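Long-range contacts in rhamnonate dehydratase (Gibberella zeae PH-1, PDB 3FXG), which probably catalyses the magnesium-dependent dehydration of L-rhamnonate to 2-keto-3-deoxy-L-rhamnonate, as a member of the enolase superfamily: residues P9-I14 with V69-T74; G85-C90 with S400-K405; Q95-F100 with R118-Y123; N108-F113 with G304-L309. All coordinates share one frame; numbering follows the deposited sequence.

Overall arrangement
Contacts 1, 2 and 3 lie in the capping domain, to which residues 400-405 return from the C-terminal end, and contact 4 joins that domain to the barrel. Contact 1 is partly at the surface. It pairs two strands by backbone hydrogen bonds, with waters bridging its polar side chains and backbone. The other three are buried. Contacts 2 and 3 share helix 86-101 and both touch the second subunit. Contact 2 is apolar, whereas contact 3 is built round one histidine-tyrosine hydrogen bond. Contacts 3 and 4 share helix 109-119. Contact 4 has no hydrogen bond across its segments; its polar groups bond to other residues. Ile14 of contact 1 packs on Glu98 of contact 3.

Contact 1 (P9-I14 with V69-T74); sequences PKIKAI and VEIEAT
The carbonyl group of Glu72 is the flat group at the centre, with two N-H donors from the other strand in its plane. Lys12 N lies 2.7 Å from Glu72 O. Ala13 N sits on a lone pair, 3.1 Å from the same Glu72 O. In the return bond, Glu72 N is 2.8 Å from Ala13 O and tilted 24° from that carbonyl plane. The Glu72 and Lys12 side chains lie side by side and point the same way. In both, CG is anti to the backbone N (chi1 178° in Lys12). Their charged ends stay 4.4 Å apart, Lys12 NZ to Glu72 OE2. A water donates to Glu72 OE2 and Ala73 O and has a weak bond from Lys12 NZ. Glu72 OE1 forms a salt bridge with Arg15. Near the strand ends, Thr74 N bonds Lys10 O at 2.9 Å. On the face of Ile14 and Ile71, Ile14 CD1 meets Val69 CG1 at 3.9 Å. Helices 86-101 and 128-148 cover these apolar side chains. Lys12 and Ala13 together facing Glu72 make a classic beta bulge, here in the antiparallel sheet of the enolase-superfamily N-terminal domain.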
loop_
_atom_site.group_PDB
_atom_site.type_symbol
_atom_site.label_atom_id
_atom_site.label_comp_id
_atom_site.label_asym_id
_atom_site.label_seq_id
_atom_site.Cartn_x
_atom_site.Cartn_y
_atom_site.Cartn_z
ATOM N N PRO A 9 -35.523 -4.178 39.601
ATOM C CA PRO A 9 -35.156 -3.102 40.527
ATOM C C PRO A 9 -34.148 -2.127 39.916
ATOM O O PRO A 9 -33.257 -2.530 39.169
ATOM C CB PRO A 9 -34.587 -3.859 41.728
ATOM C CG PRO A 9 -34.021 -5.102 41.112
ATOM C CD PRO A 9 -35.089 -5.489 40.112
ATOM N N LYS A 10 -34.306 -0.844 40.226
ATOM C CA LYS A 10 -33.411 0.196 39.726
ATOM C C LYS A 10 -32.244 0.369 40.699
ATOM O O LYS A 10 -32.274 -0.158 41.808
ATOM C CB LYS A 10 -34.155 1.529 39.611
ATOM C CG LYS A 10 -35.330 1.544 38.642
ATOM C CD LYS A 10 -34.878 1.370 37.202
ATOM C CE LYS A 10 -35.894 1.968 36.231
ATOM N NZ LYS A 10 -37.251 1.376 36.384
ATOM N N ILE A 11 -31.220 1.109 40.280
ATOM C CA ILE A 11 -30.070 1.360 41.143
ATOM C C ILE A 11 -30.478 2.390 42.189
ATOM O O ILE A 11 -30.980 3.466 41.856
ATOM C CB ILE A 11 -28.871 1.915 40.354
ATOM C CG1 ILE A 11 -28.354 0.854 39.379
ATOM C CG2 ILE A 11 -27.773 2.354 41.319
ATOM C CD1 ILE A 11 -27.299 1.376 38.417
ATOM N N LYS A 12 -30.248 2.054 43.451
ATOM C CA LYS A 12 -30.606 2.923 44.562
ATOM C C LYS A 12 -29.419 3.712 45.101
ATOM O O LYS A 12 -29.534 4.910 45.374
ATOM C CB LYS A 12 -31.213 2.085 45.690
ATOM C CG LYS A 12 -31.578 2.875 46.937
ATOM C CD LYS A 12 -32.150 1.960 48.008
ATOM C CE LYS A 12 -32.544 2.745 49.252
ATOM N NZ LYS A 12 -33.178 1.873 50.285
ATOM N N ALA A 13 -28.281 3.044 45.252
ATOM C CA ALA A 13 -27.099 3.700 45.783
ATOM C C ALA A 13 -25.802 3.027 45.363
ATOM O O ALA A 13 -25.793 1.871 44.933
ATOM C CB ALA A 13 -27.180 3.744 47.308
ATOM N N ILE A 14 -24.708 3.771 45.481
ATOM C CA ILE A 14 -23.392 3.249 45.157
ATOM C C ILE A 14 -22.432 3.671 46.261
ATOM O O ILE A 14 -22.438 4.821 46.702
ATOM C CB ILE A 14 -22.882 3.768 43.787
ATOM C CG1 ILE A 14 -21.495 3.189 43.497
ATOM C CG2 ILE A 14 -22.839 5.283 43.776
ATOM C CD1 ILE A 14 -21.044 3.357 42.052
ATOM N N VAL A 69 -16.306 -1.441 44.972
ATOM C CA VAL A 69 -17.511 -0.701 44.642
ATOM C C VAL A 69 -18.728 -1.564 44.945
ATOM O O VAL A 69 -18.754 -2.749 44.612
ATOM C CB VAL A 69 -17.538 -0.310 43.146
ATOM C CG1 VAL A 69 -18.906 0.236 42.771
ATOM C CG2 VAL A 69 -16.457 0.724 42.862
ATOM N N GLU A 70 -19.726 -0.973 45.591
ATOM C CA GLU A 70 -20.960 -1.686 45.892
ATOM C C GLU A 70 -22.105 -0.920 45.247
ATOM O O GLU A 70 -22.193 0.300 45.377
ATOM C CB GLU A 70 -21.217 -1.767 47.403
ATOM C CG GLU A 70 -20.172 -2.519 48.215
ATOM C CD GLU A 70 -20.618 -2.746 49.657
ATOM O OE1 GLU A 70 -21.116 -1.787 50.281
ATOM O OE2 GLU A 70 -20.467 -3.875 50.168
ATOM N N ILE A 71 -22.972 -1.631 44.536
ATOM C CA ILE A 71 -24.120 -0.998 43.908
ATOM C C ILE A 71 -25.357 -1.693 44.467
ATOM O O ILE A 71 -25.535 -2.896 44.288
ATOM C CB ILE A 71 -24.078 -1.144 42.374
ATOM C CG1 ILE A 71 -22.823 -0.455 41.829
ATOM C CG2 ILE A 71 -25.334 -0.528 41.753
ATOM C CD1 ILE A 71 -22.629 -0.622 40.326
ATOM N N GLU A 72 -26.192 -0.935 45.167
ATOM C CA GLU A 72 -27.395 -1.495 45.771
ATOM C C GLU A 72 -28.638 -1.146 44.973
ATOM O O GLU A 72 -28.846 0.013 44.609
ATOM C CB GLU A 72 -27.554 -0.989 47.206
ATOM C CG GLU A 72 -28.675 -1.677 47.971
ATOM C CD GLU A 72 -28.747 -1.238 49.418
ATOM O OE1 GLU A 72 -27.684 -1.162 50.066
ATOM O OE2 GLU A 72 -29.867 -0.981 49.908
ATOM N N ALA A 73 -29.456 -2.157 44.701
ATOM C CA ALA A 73 -30.694 -1.970 43.952
ATOM C C ALA A 73 -31.831 -1.666 44.923
ATOM O O ALA A 73 -31.691 -1.855 46.134
ATOM C CB ALA A 73 -31.015 -3.226 43.139
ATOM N N THR A 74 -32.957 -1.208 44.388
ATOM C CA THR A 74 -34.116 -0.861 45.204
ATOM C C THR A 74 -34.730 -2.049 45.946
ATOM O O THR A 74 -35.526 -1.860 46.865
ATOM C CB THR A 74 -35.214 -0.196 44.351
ATOM O OG1 THR A 74 -35.509 -1.024 43.220
ATOM C CG2 THR A 74 -34.754 1.166 43.859
HETATM O O HOH W 1 -37.086 0.071 41.465
HETATM O O HOH W 2 -32.291 -1.225 48.984
HETATM O O HOH W 3 -35.305 0.644 48.591
#

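Contact 2 (G85-C90 with S400-K405); sequences GGPPAC and SDYLFK
Cys90 and Ser400 meet carbon to carbon, CB to CB, at 3.5 Å. The other apolar contacts centre on Leu403. Its CD1 lies 4.0 Å from Pro87 CB and 4.2 Å from Cys90 CB. It thus sits against two residues one turn apart on helix 86-101. Set anti to the carbonyl carbon (chi1 -69°), Leu403 CG packs over one face of the Tyr402 ring, offset toward the rim. Tyr402 crosses Pro87 with its hydroxyl end, OH to Pro87 CG 3.7 Å.

Residues 401-404 form a short 3-10 turn after strand 397-399. This C-terminal part of the chain returns to the N-terminal domain, as in other enolase-superfamily proteins, where both ends of the chain build the capping domain. The second subunit covers the same region. Its Leu403 packs on Leu403 here, and its Trp91 packs on Pro87.

Two helix carbonyl oxygens meet carbon across the contact. Pro87 O is 3.3 Å from Leu403 CD1. Cys90 O lies in the plane of the Phe404 ring, at its edge, 3.9 Å from Phe404 CZ. The Phe404 ring also meets the ring of Trp91 of its own chain. No hydrogen bond joins the two segments. Ser400 OG bonds instead to Ser16 OG on strand 11-19, and Leu403 N bonds back to Ser400 O at 3.0 Å.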
loop_
_atom_site.group_PDB
_atom_site.type_symbol
_atom_site.label_atom_id
_atom_site.label_comp_id
_atom_site.label_asym_id
_atom_site.label_seq_id
_atom_site.Cartn_x
_atom_site.Cartn_y
_atom_site.Cartn_z
ATOM N N GLY A 85 -6.829 1.024 41.929
ATOM C CA GLY A 85 -7.206 2.404 41.680
ATOM C C GLY A 85 -7.216 3.184 42.979
ATOM O O GLY A 85 -6.991 4.390 42.992
ATOM N N GLY A 86 -7.505 2.480 44.069
ATOM C CA GLY A 86 -7.511 3.082 45.390
ATOM C C GLY A 86 -8.267 4.383 45.569
ATOM O O GLY A 86 -9.340 4.568 44.999
ATOM N N PRO A 87 -7.719 5.314 46.366
ATOM C CA PRO A 87 -8.329 6.618 46.645
ATOM C C PRO A 87 -8.758 7.434 45.422
ATOM O O PRO A 87 -9.906 7.866 45.335
ATOM C CB PRO A 87 -7.258 7.325 47.477
ATOM C CG PRO A 87 -6.614 6.197 48.209
ATOM C CD PRO A 87 -6.464 5.155 47.121
ATOM N N PRO A 88 -7.846 7.661 44.462
ATOM C CA PRO A 88 -8.261 8.446 43.293
ATOM C C PRO A 88 -9.421 7.813 42.523
ATOM O O PRO A 88 -10.252 8.518 41.948
ATOM C CB PRO A 88 -6.975 8.555 42.471
ATOM C CG PRO A 88 -6.216 7.312 42.845
ATOM C CD PRO A 88 -6.446 7.220 44.336
ATOM N N ALA A 89 -9.481 6.485 42.527
ATOM C CA ALA A 89 -10.550 5.772 41.843
ATOM C C ALA A 89 -11.872 6.058 42.550
ATOM O O ALA A 89 -12.876 6.368 41.907
ATOM C CB ALA A 89 -10.269 4.272 41.840
ATOM N N CYS A 90 -11.863 5.961 43.879
ATOM C CA CYS A 90 -13.068 6.209 44.666
ATOM C C CYS A 90 -13.554 7.640 44.511
ATOM O O CYS A 90 -14.757 7.893 44.493
ATOM C CB CYS A 90 -12.814 5.921 46.149
ATOM S SG CYS A 90 -12.519 4.181 46.523
ATOM N N SER A 400 -14.700 5.714 51.543
ATOM C CA SER A 400 -14.013 6.776 50.812
ATOM C C SER A 400 -14.442 8.181 51.228
ATOM O O SER A 400 -13.936 9.170 50.698
ATOM C CB SER A 400 -14.236 6.595 49.309
ATOM O OG SER A 400 -15.615 6.635 48.992
ATOM N N ASP A 401 -15.364 8.254 52.187
ATOM C CA ASP A 401 -15.896 9.520 52.696
ATOM C C ASP A 401 -14.858 10.600 53.015
ATOM O O ASP A 401 -15.065 11.773 52.707
ATOM C CB ASP A 401 -16.732 9.255 53.953
ATOM C CG ASP A 401 -17.976 8.427 53.668
ATOM O OD1 ASP A 401 -17.890 7.447 52.897
ATOM O OD2 ASP A 401 -19.041 8.750 54.231
ATOM N N TYR A 402 -13.749 10.209 53.634
ATOM C CA TYR A 402 -12.717 11.170 54.012
ATOM C C TYR A 402 -12.159 11.973 52.838
ATOM O O TYR A 402 -11.725 13.110 53.010
ATOM C CB TYR A 402 -11.573 10.453 54.743
ATOM C CG TYR A 402 -10.623 9.687 53.848
ATOM C CD1 TYR A 402 -9.447 10.279 53.379
ATOM C CD2 TYR A 402 -10.893 8.373 53.471
ATOM C CE1 TYR A 402 -8.563 9.577 52.560
ATOM C CE2 TYR A 402 -10.016 7.663 52.651
ATOM C CZ TYR A 402 -8.856 8.269 52.201
ATOM O OH TYR A 402 -7.989 7.573 51.390
ATOM N N LEU A 403 -12.177 11.381 51.648
ATOM C CA LEU A 403 -11.656 12.041 50.455
ATOM C C LEU A 403 -12.470 13.261 50.032
ATOM O O LEU A 403 -12.007 14.079 49.233
ATOM C CB LEU A 403 -11.598 11.043 49.294
ATOM C CG LEU A 403 -10.559 9.926 49.399
ATOM C CD1 LEU A 403 -10.834 8.866 48.343
ATOM C CD2 LEU A 403 -9.161 10.510 49.231
ATOM N N PHE A 404 -13.676 13.387 50.574
ATOM C CA PHE A 404 -14.547 14.497 50.217
ATOM C C PHE A 404 -14.697 15.537 51.322
ATOM O O PHE A 404 -15.457 16.493 51.182
ATOM C CB PHE A 404 -15.912 13.946 49.811
ATOM C CG PHE A 404 -15.830 12.857 48.776
ATOM C CD1 PHE A 404 -15.434 13.144 47.475
ATOM C CD2 PHE A 404 -16.111 11.538 49.114
ATOM C CE1 PHE A 404 -15.317 12.131 46.523
ATOM C CE2 PHE A 404 -15.999 10.519 48.172
ATOM C CZ PHE A 404 -15.601 10.814 46.875
ATOM N N LYS A 405 -13.968 15.350 52.418
ATOM C CA LYS A 405 -14.014 16.292 53.532
ATOM C C LYS A 405 -13.017 17.420 53.297
ATOM O O LYS A 405 -11.974 17.491 53.950
ATOM C CB LYS A 405 -13.688 15.582 54.851
ATOM C CG LYS A 405 -14.898 15.006 55.575
ATOM C CD LYS A 405 -15.640 13.990 54.729
ATOM C CE LYS A 405 -16.915 13.526 55.420
ATOM N NZ LYS A 405 -16.640 12.894 56.738
#

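Contact 3 (Q95-F100 with R118-Y123); sequences QHFERF and RASMFY
His96 and Tyr123 reach toward each other tip to tip and join helix 86-101 to the turn that follows helix 109-119, within the N-terminal capping domain of the enolase fold. His96 CG is anti to its backbone N (chi1 -163°), and Tyr123 CG takes the crowded position between backbone N and carbonyl carbon (chi1 72°). These settings start the imidazole and the phenol toward each other, and the two rings meet rim to rim. His96 ND1 and Tyr123 OH form a nearly straight hydrogen bond of 2.7 Å, angle 171°, and either could be the donor. The hydroxyl lies in the imidazole plane. Ala119 O is also at that ring edge, 3.3 Å from His96 CE1. On the other ring nitrogen, NE2 bonds to Trp59 O of the second subunit. Bonds at both nitrogens fix the rotation of the imidazole.

Phe97 and Tyr123 also approach tip to tip, with Phe97 CZ 3.8 Å from Tyr123 OH. Phe97 CE1 is 4.0 Å from Ser120 CB, which lies at the ring edge. Ser120 OG bonds back to Met116 O. Farther along the helix, one face of the Phe100 ring carries Arg99 CG over its centre, while Phe100 CZ touches Ala119 CB at 3.5 Å.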
loop_
_atom_site.group_PDB
_atom_site.type_symbol
_atom_site.label_atom_id
_atom_site.label_comp_id
_atom_site.label_asym_id
_atom_site.label_seq_id
_atom_site.Cartn_x
_atom_site.Cartn_y
_atom_site.Cartn_z
ATOM N N GLN A 95 -17.629 11.553 42.470
ATOM C CA GLN A 95 -17.651 12.889 41.888
ATOM C C GLN A 95 -18.119 12.921 40.434
ATOM O O GLN A 95 -18.792 13.863 40.014
ATOM C CB GLN A 95 -16.270 13.537 42.002
ATOM C CG GLN A 95 -15.864 13.893 43.425
ATOM C CD GLN A 95 -16.814 14.887 44.071
ATOM O OE1 GLN A 95 -17.621 14.526 44.929
ATOM N NE2 GLN A 95 -16.729 16.142 43.652
ATOM N N HIS A 96 -17.787 11.892 39.663
ATOM C CA HIS A 96 -18.188 11.893 38.264
ATOM C C HIS A 96 -19.233 10.867 37.833
ATOM O O HIS A 96 -20.287 11.224 37.308
ATOM C CB HIS A 96 -16.948 11.736 37.372
ATOM C CG HIS A 96 -17.178 12.119 35.941
ATOM N ND1 HIS A 96 -16.215 11.970 34.967
ATOM C CD2 HIS A 96 -18.254 12.665 35.324
ATOM C CE1 HIS A 96 -16.686 12.407 33.813
ATOM N NE2 HIS A 96 -17.921 12.834 34.002
ATOM N N PHE A 97 -18.955 9.593 38.073
ATOM C CA PHE A 97 -19.844 8.538 37.608
ATOM C C PHE A 97 -21.155 8.259 38.335
ATOM O O PHE A 97 -22.105 7.780 37.716
ATOM C CB PHE A 97 -19.024 7.252 37.457
ATOM C CG PHE A 97 -17.805 7.431 36.598
ATOM C CD1 PHE A 97 -17.930 7.860 35.277
ATOM C CD2 PHE A 97 -16.529 7.231 37.118
ATOM C CE1 PHE A 97 -16.801 8.091 34.489
ATOM C CE2 PHE A 97 -15.396 7.459 36.341
ATOM C CZ PHE A 97 -15.532 7.892 35.023
ATOM N N GLU A 98 -21.236 8.571 39.625
ATOM C CA GLU A 98 -22.468 8.300 40.363
ATOM C C GLU A 98 -23.711 8.900 39.702
ATOM O O GLU A 98 -24.782 8.292 39.716
ATOM C CB GLU A 98 -22.358 8.807 41.805
ATOM C CG GLU A 98 -23.517 8.360 42.689
ATOM C CD GLU A 98 -23.307 8.680 44.161
ATOM O OE1 GLU A 98 -22.141 8.763 44.604
ATOM O OE2 GLU A 98 -24.313 8.829 44.882
ATOM N N ARG A 99 -23.561 10.079 39.107
ATOM C CA ARG A 99 -24.679 10.764 38.459
ATOM C C ARG A 99 -25.368 9.959 37.356
ATOM O O ARG A 99 -26.555 10.148 37.098
ATOM C CB ARG A 99 -24.209 12.104 37.879
ATOM C CG ARG A 99 -23.355 11.991 36.616
ATOM C CD ARG A 99 -22.793 13.357 36.219
ATOM N NE ARG A 99 -21.770 13.812 37.161
ATOM C CZ ARG A 99 -21.335 15.065 37.250
ATOM N NH1 ARG A 99 -21.834 16.003 36.454
ATOM N NH2 ARG A 99 -20.399 15.383 38.135
ATOM N N PHE A 100 -24.630 9.071 36.700
ATOM C CA PHE A 100 -25.204 8.275 35.617
ATOM C C PHE A 100 -25.876 7.002 36.116
ATOM O O PHE A 100 -26.699 6.408 35.417
ATOM C CB PHE A 100 -24.109 7.880 34.624
ATOM C CG PHE A 100 -23.325 9.040 34.096
ATOM C CD1 PHE A 100 -23.897 9.929 33.194
ATOM C CD2 PHE A 100 -22.015 9.256 34.512
ATOM C CE1 PHE A 100 -23.176 11.020 32.714
ATOM C CE2 PHE A 100 -21.287 10.345 34.039
ATOM C CZ PHE A 100 -21.869 11.228 33.138
ATOM N N ARG A 118 -17.872 8.220 27.325
ATOM C CA ARG A 118 -17.881 9.448 26.546
ATOM C C ARG A 118 -17.869 10.710 27.403
ATOM O O ARG A 118 -17.322 11.731 26.994
ATOM C CB ARG A 118 -19.068 9.443 25.569
ATOM C CG ARG A 118 -18.905 8.396 24.457
ATOM C CD ARG A 118 -20.068 8.382 23.470
ATOM N NE ARG A 118 -20.137 9.571 22.616
ATOM C CZ ARG A 118 -19.322 9.825 21.593
ATOM N NH1 ARG A 118 -18.348 8.981 21.274
ATOM N NH2 ARG A 118 -19.505 10.914 20.856
ATOM N N ALA A 119 -18.446 10.639 28.598
ATOM C CA ALA A 119 -18.463 11.797 29.488
ATOM C C ALA A 119 -17.099 12.041 30.138
ATOM O O ALA A 119 -16.826 13.139 30.616
ATOM C CB ALA A 119 -19.525 11.618 30.564
ATOM N N SER A 120 -16.244 11.022 30.159
ATOM C CA SER A 120 -14.922 11.168 30.759
ATOM C C SER A 120 -13.801 11.187 29.724
ATOM O O SER A 120 -12.622 11.141 30.077
ATOM C CB SER A 120 -14.663 10.041 31.765
ATOM O OG SER A 120 -14.723 8.769 31.142
HETATM N N MSE A 121 -14.162 11.255 28.446
HETATM C CA MSE A 121 -13.149 11.270 27.400
HETATM C C MSE A 121 -12.195 12.451 27.492
HETATM O O MSE A 121 -11.036 12.336 27.097
HETATM C CB MSE A 121 -13.787 11.270 26.010
HETATM C CG MSE A 121 -14.397 9.951 25.593
HETATM SE SE MSE A 121 -14.377 9.755 23.663
HETATM C CE MSE A 121 -15.013 11.512 23.170
ATOM N N PHE A 122 -12.664 13.582 28.012
ATOM C CA PHE A 122 -11.801 14.752 28.091
ATOM C C PHE A 122 -10.604 14.555 29.015
ATOM O O PHE A 122 -9.639 15.313 28.949
ATOM C CB PHE A 122 -12.607 16.010 28.470
ATOM C CG PHE A 122 -13.100 16.037 29.889
ATOM C CD1 PHE A 122 -12.444 16.805 30.850
ATOM C CD2 PHE A 122 -14.243 15.334 30.259
ATOM C CE1 PHE A 122 -12.925 16.877 32.157
ATOM C CE2 PHE A 122 -14.733 15.397 31.564
ATOM C CZ PHE A 122 -14.075 16.170 32.515
ATOM N N TYR A 123 -10.645 13.525 29.854
ATOM C CA TYR A 123 -9.516 13.250 30.742
ATOM C C TYR A 123 -9.258 11.752 30.848
ATOM O O TYR A 123 -8.452 11.311 31.666
ATOM C CB TYR A 123 -9.765 13.848 32.137
ATOM C CG TYR A 123 -10.808 13.134 32.979
ATOM C CD1 TYR A 123 -10.451 12.093 33.839
ATOM C CD2 TYR A 123 -12.150 13.506 32.918
ATOM C CE1 TYR A 123 -11.410 11.441 34.618
ATOM C CE2 TYR A 123 -13.117 12.862 33.692
ATOM C CZ TYR A 123 -12.741 11.830 34.537
ATOM O OH TYR A 123 -13.697 11.181 35.289
#

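Contact 4 (N108-F113 with G304-L309); sequences NTNLLF and GLTELL
Glu307 CB lies over one face of the Phe113 ring, offset toward the rim, and the rest of the side chain runs past the CE2-CZ rim. The two side chains cross at about a right angle. The CB makes a CH-pi contact, 4.2 Å from the centroid of the Phe113 ring and 24° off the normal. The next atom, Glu307 CG, is 3.9 Å from Phe113 CZ. The chain then bends (chi2 80°), so that CD turns back to the ring and lies 3.5 Å from Phe113 CE2. At the tip, Glu307 OE1 and OE2 are each 3.5 Å from Phe113 CE2. The carboxylate plane is turned about midway between parallel and perpendicular to the ring. The charge has a partner elsewhere, since OE1 forms a salt bridge with Arg280.

Thr306 points toward the first turn of helix 109-119. Its CG2 is 3.3 Å from Asn110 OD1, and its OG1 is 3.5 Å from Thr109 CB. That hydroxyl bonds to Asp137 OD1 and Trp141 NE1 on helix 128-148. Asn110 OD1 bonds to Lys310 NZ, and Asn110 ND2 bonds to Ser337 O of the third subunit.

The segment axes pass 10.0 Å apart at 103°, nearly crosswise. Helix 109-119 comes from the N-terminal domain and helix 305-316 from the barrel, so this is the packing of capping domain on barrel found in the enolase superfamily.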
loop_
_atom_site.group_PDB
_atom_site.type_symbol
_atom_site.label_atom_id
_atom_site.label_comp_id
_atom_site.label_asym_id
_atom_site.label_seq_id
_atom_site.Cartn_x
_atom_site.Cartn_y
_atom_site.Cartn_z
ATOM N N ASN A 108 -29.263 -1.749 31.710
ATOM C CA ASN A 108 -28.823 -0.854 30.639
ATOM C C ASN A 108 -27.304 -0.737 30.634
ATOM O O ASN A 108 -26.751 0.361 30.700
ATOM C CB ASN A 108 -29.450 0.535 30.811
ATOM C CG ASN A 108 -30.946 0.537 30.543
ATOM O OD1 ASN A 108 -31.475 -0.389 29.936
ATOM N ND2 ASN A 108 -31.628 1.588 30.982
ATOM N N THR A 109 -26.632 -1.880 30.553
ATOM C CA THR A 109 -25.176 -1.907 30.560
ATOM C C THR A 109 -24.557 -1.132 29.405
ATOM O O THR A 109 -23.573 -0.412 29.594
ATOM C CB THR A 109 -24.657 -3.355 30.542
ATOM O OG1 THR A 109 -25.304 -4.090 29.495
ATOM C CG2 THR A 109 -24.945 -4.021 31.869
ATOM N N ASN A 110 -25.127 -1.272 28.211
ATOM C CA ASN A 110 -24.596 -0.559 27.053
ATOM C C ASN A 110 -24.712 0.955 27.209
ATOM O O ASN A 110 -23.759 1.686 26.937
ATOM C CB ASN A 110 -25.300 -1.011 25.767
ATOM C CG ASN A 110 -24.821 -2.375 25.291
ATOM O OD1 ASN A 110 -23.808 -2.889 25.772
ATOM N ND2 ASN A 110 -25.534 -2.957 24.336
ATOM N N LEU A 111 -25.874 1.428 27.646
ATOM C CA LEU A 111 -26.076 2.861 27.837
ATOM C C LEU A 111 -25.142 3.425 28.905
ATOM O O LEU A 111 -24.463 4.433 28.692
ATOM C CB LEU A 111 -27.524 3.151 28.244
ATOM C CG LEU A 111 -27.791 4.599 28.668
ATOM C CD1 LEU A 111 -27.683 5.509 27.451
ATOM C CD2 LEU A 111 -29.173 4.714 29.299
ATOM N N LEU A 112 -25.104 2.771 30.059
ATOM C CA LEU A 112 -24.266 3.246 31.152
ATOM C C LEU A 112 -22.782 3.302 30.797
ATOM O O LEU A 112 -22.082 4.230 31.202
ATOM C CB LEU A 112 -24.496 2.389 32.398
ATOM C CG LEU A 112 -25.931 2.462 32.937
ATOM C CD1 LEU A 112 -26.076 1.537 34.137
ATOM C CD2 LEU A 112 -26.274 3.897 33.327
ATOM N N PHE A 113 -22.290 2.323 30.044
ATOM C CA PHE A 113 -20.880 2.355 29.675
ATOM C C PHE A 113 -20.582 3.506 28.716
ATOM O O PHE A 113 -19.603 4.228 28.889
ATOM C CB PHE A 113 -20.427 1.053 29.016
ATOM C CG PHE A 113 -19.008 1.110 28.528
ATOM C CD1 PHE A 113 -17.948 0.959 29.419
ATOM C CD2 PHE A 113 -18.728 1.431 27.203
ATOM C CE1 PHE A 113 -16.629 1.133 28.997
ATOM C CE2 PHE A 113 -17.411 1.610 26.771
ATOM C CZ PHE A 113 -16.363 1.463 27.669
ATOM N N GLY A 304 -14.334 -2.815 31.320
ATOM C CA GLY A 304 -15.327 -3.658 31.956
ATOM C C GLY A 304 -15.755 -4.827 31.088
ATOM O O GLY A 304 -15.282 -4.981 29.963
ATOM N N LEU A 305 -16.658 -5.649 31.609
ATOM C CA LEU A 305 -17.139 -6.811 30.878
ATOM C C LEU A 305 -17.926 -6.405 29.636
ATOM O O LEU A 305 -17.764 -6.993 28.567
ATOM C CB LEU A 305 -18.004 -7.685 31.794
ATOM C CG LEU A 305 -18.645 -8.924 31.163
ATOM C CD1 LEU A 305 -17.569 -9.799 30.538
ATOM C CD2 LEU A 305 -19.417 -9.701 32.219
ATOM N N THR A 306 -18.776 -5.394 29.774
ATOM C CA THR A 306 -19.572 -4.915 28.650
ATOM C C THR A 306 -18.679 -4.566 27.451
ATOM O O THR A 306 -18.931 -5.008 26.331
ATOM C CB THR A 306 -20.392 -3.675 29.050
ATOM O OG1 THR A 306 -21.238 -4.006 30.161
ATOM C CG2 THR A 306 -21.259 -3.203 27.881
ATOM N N GLU A 307 -17.630 -3.786 27.689
ATOM C CA GLU A 307 -16.721 -3.406 26.607
ATOM C C GLU A 307 -15.887 -4.608 26.156
ATOM O O GLU A 307 -15.575 -4.743 24.973
ATOM C CB GLU A 307 -15.794 -2.272 27.057
ATOM C CG GLU A 307 -14.874 -1.735 25.952
ATOM C CD GLU A 307 -15.567 -0.765 25.000
ATOM O OE1 GLU A 307 -16.698 -1.057 24.550
ATOM O OE2 GLU A 307 -14.972 0.291 24.687
ATOM N N LEU A 308 -15.524 -5.477 27.100
ATOM C CA LEU A 308 -14.732 -6.660 26.774
ATOM C C LEU A 308 -15.484 -7.574 25.812
ATOM O O LEU A 308 -14.885 -8.193 24.935
ATOM C CB LEU A 308 -14.370 -7.430 28.048
ATOM C CG LEU A 308 -13.542 -8.705 27.857
ATOM C CD1 LEU A 308 -12.252 -8.396 27.089
ATOM C CD2 LEU A 308 -13.221 -9.299 29.221
ATOM N N LEU A 309 -16.798 -7.672 25.982
ATOM C CA LEU A 309 -17.604 -8.501 25.093
ATOM C C LEU A 309 -17.490 -7.981 23.658
ATOM O O LEU A 309 -17.460 -8.758 22.707
ATOM C CB LEU A 309 -19.073 -8.483 25.531
ATOM C CG LEU A 309 -19.388 -9.196 26.850
ATOM C CD1 LEU A 309 -20.810 -8.866 27.295
ATOM C CD2 LEU A 309 -19.210 -10.694 26.669
#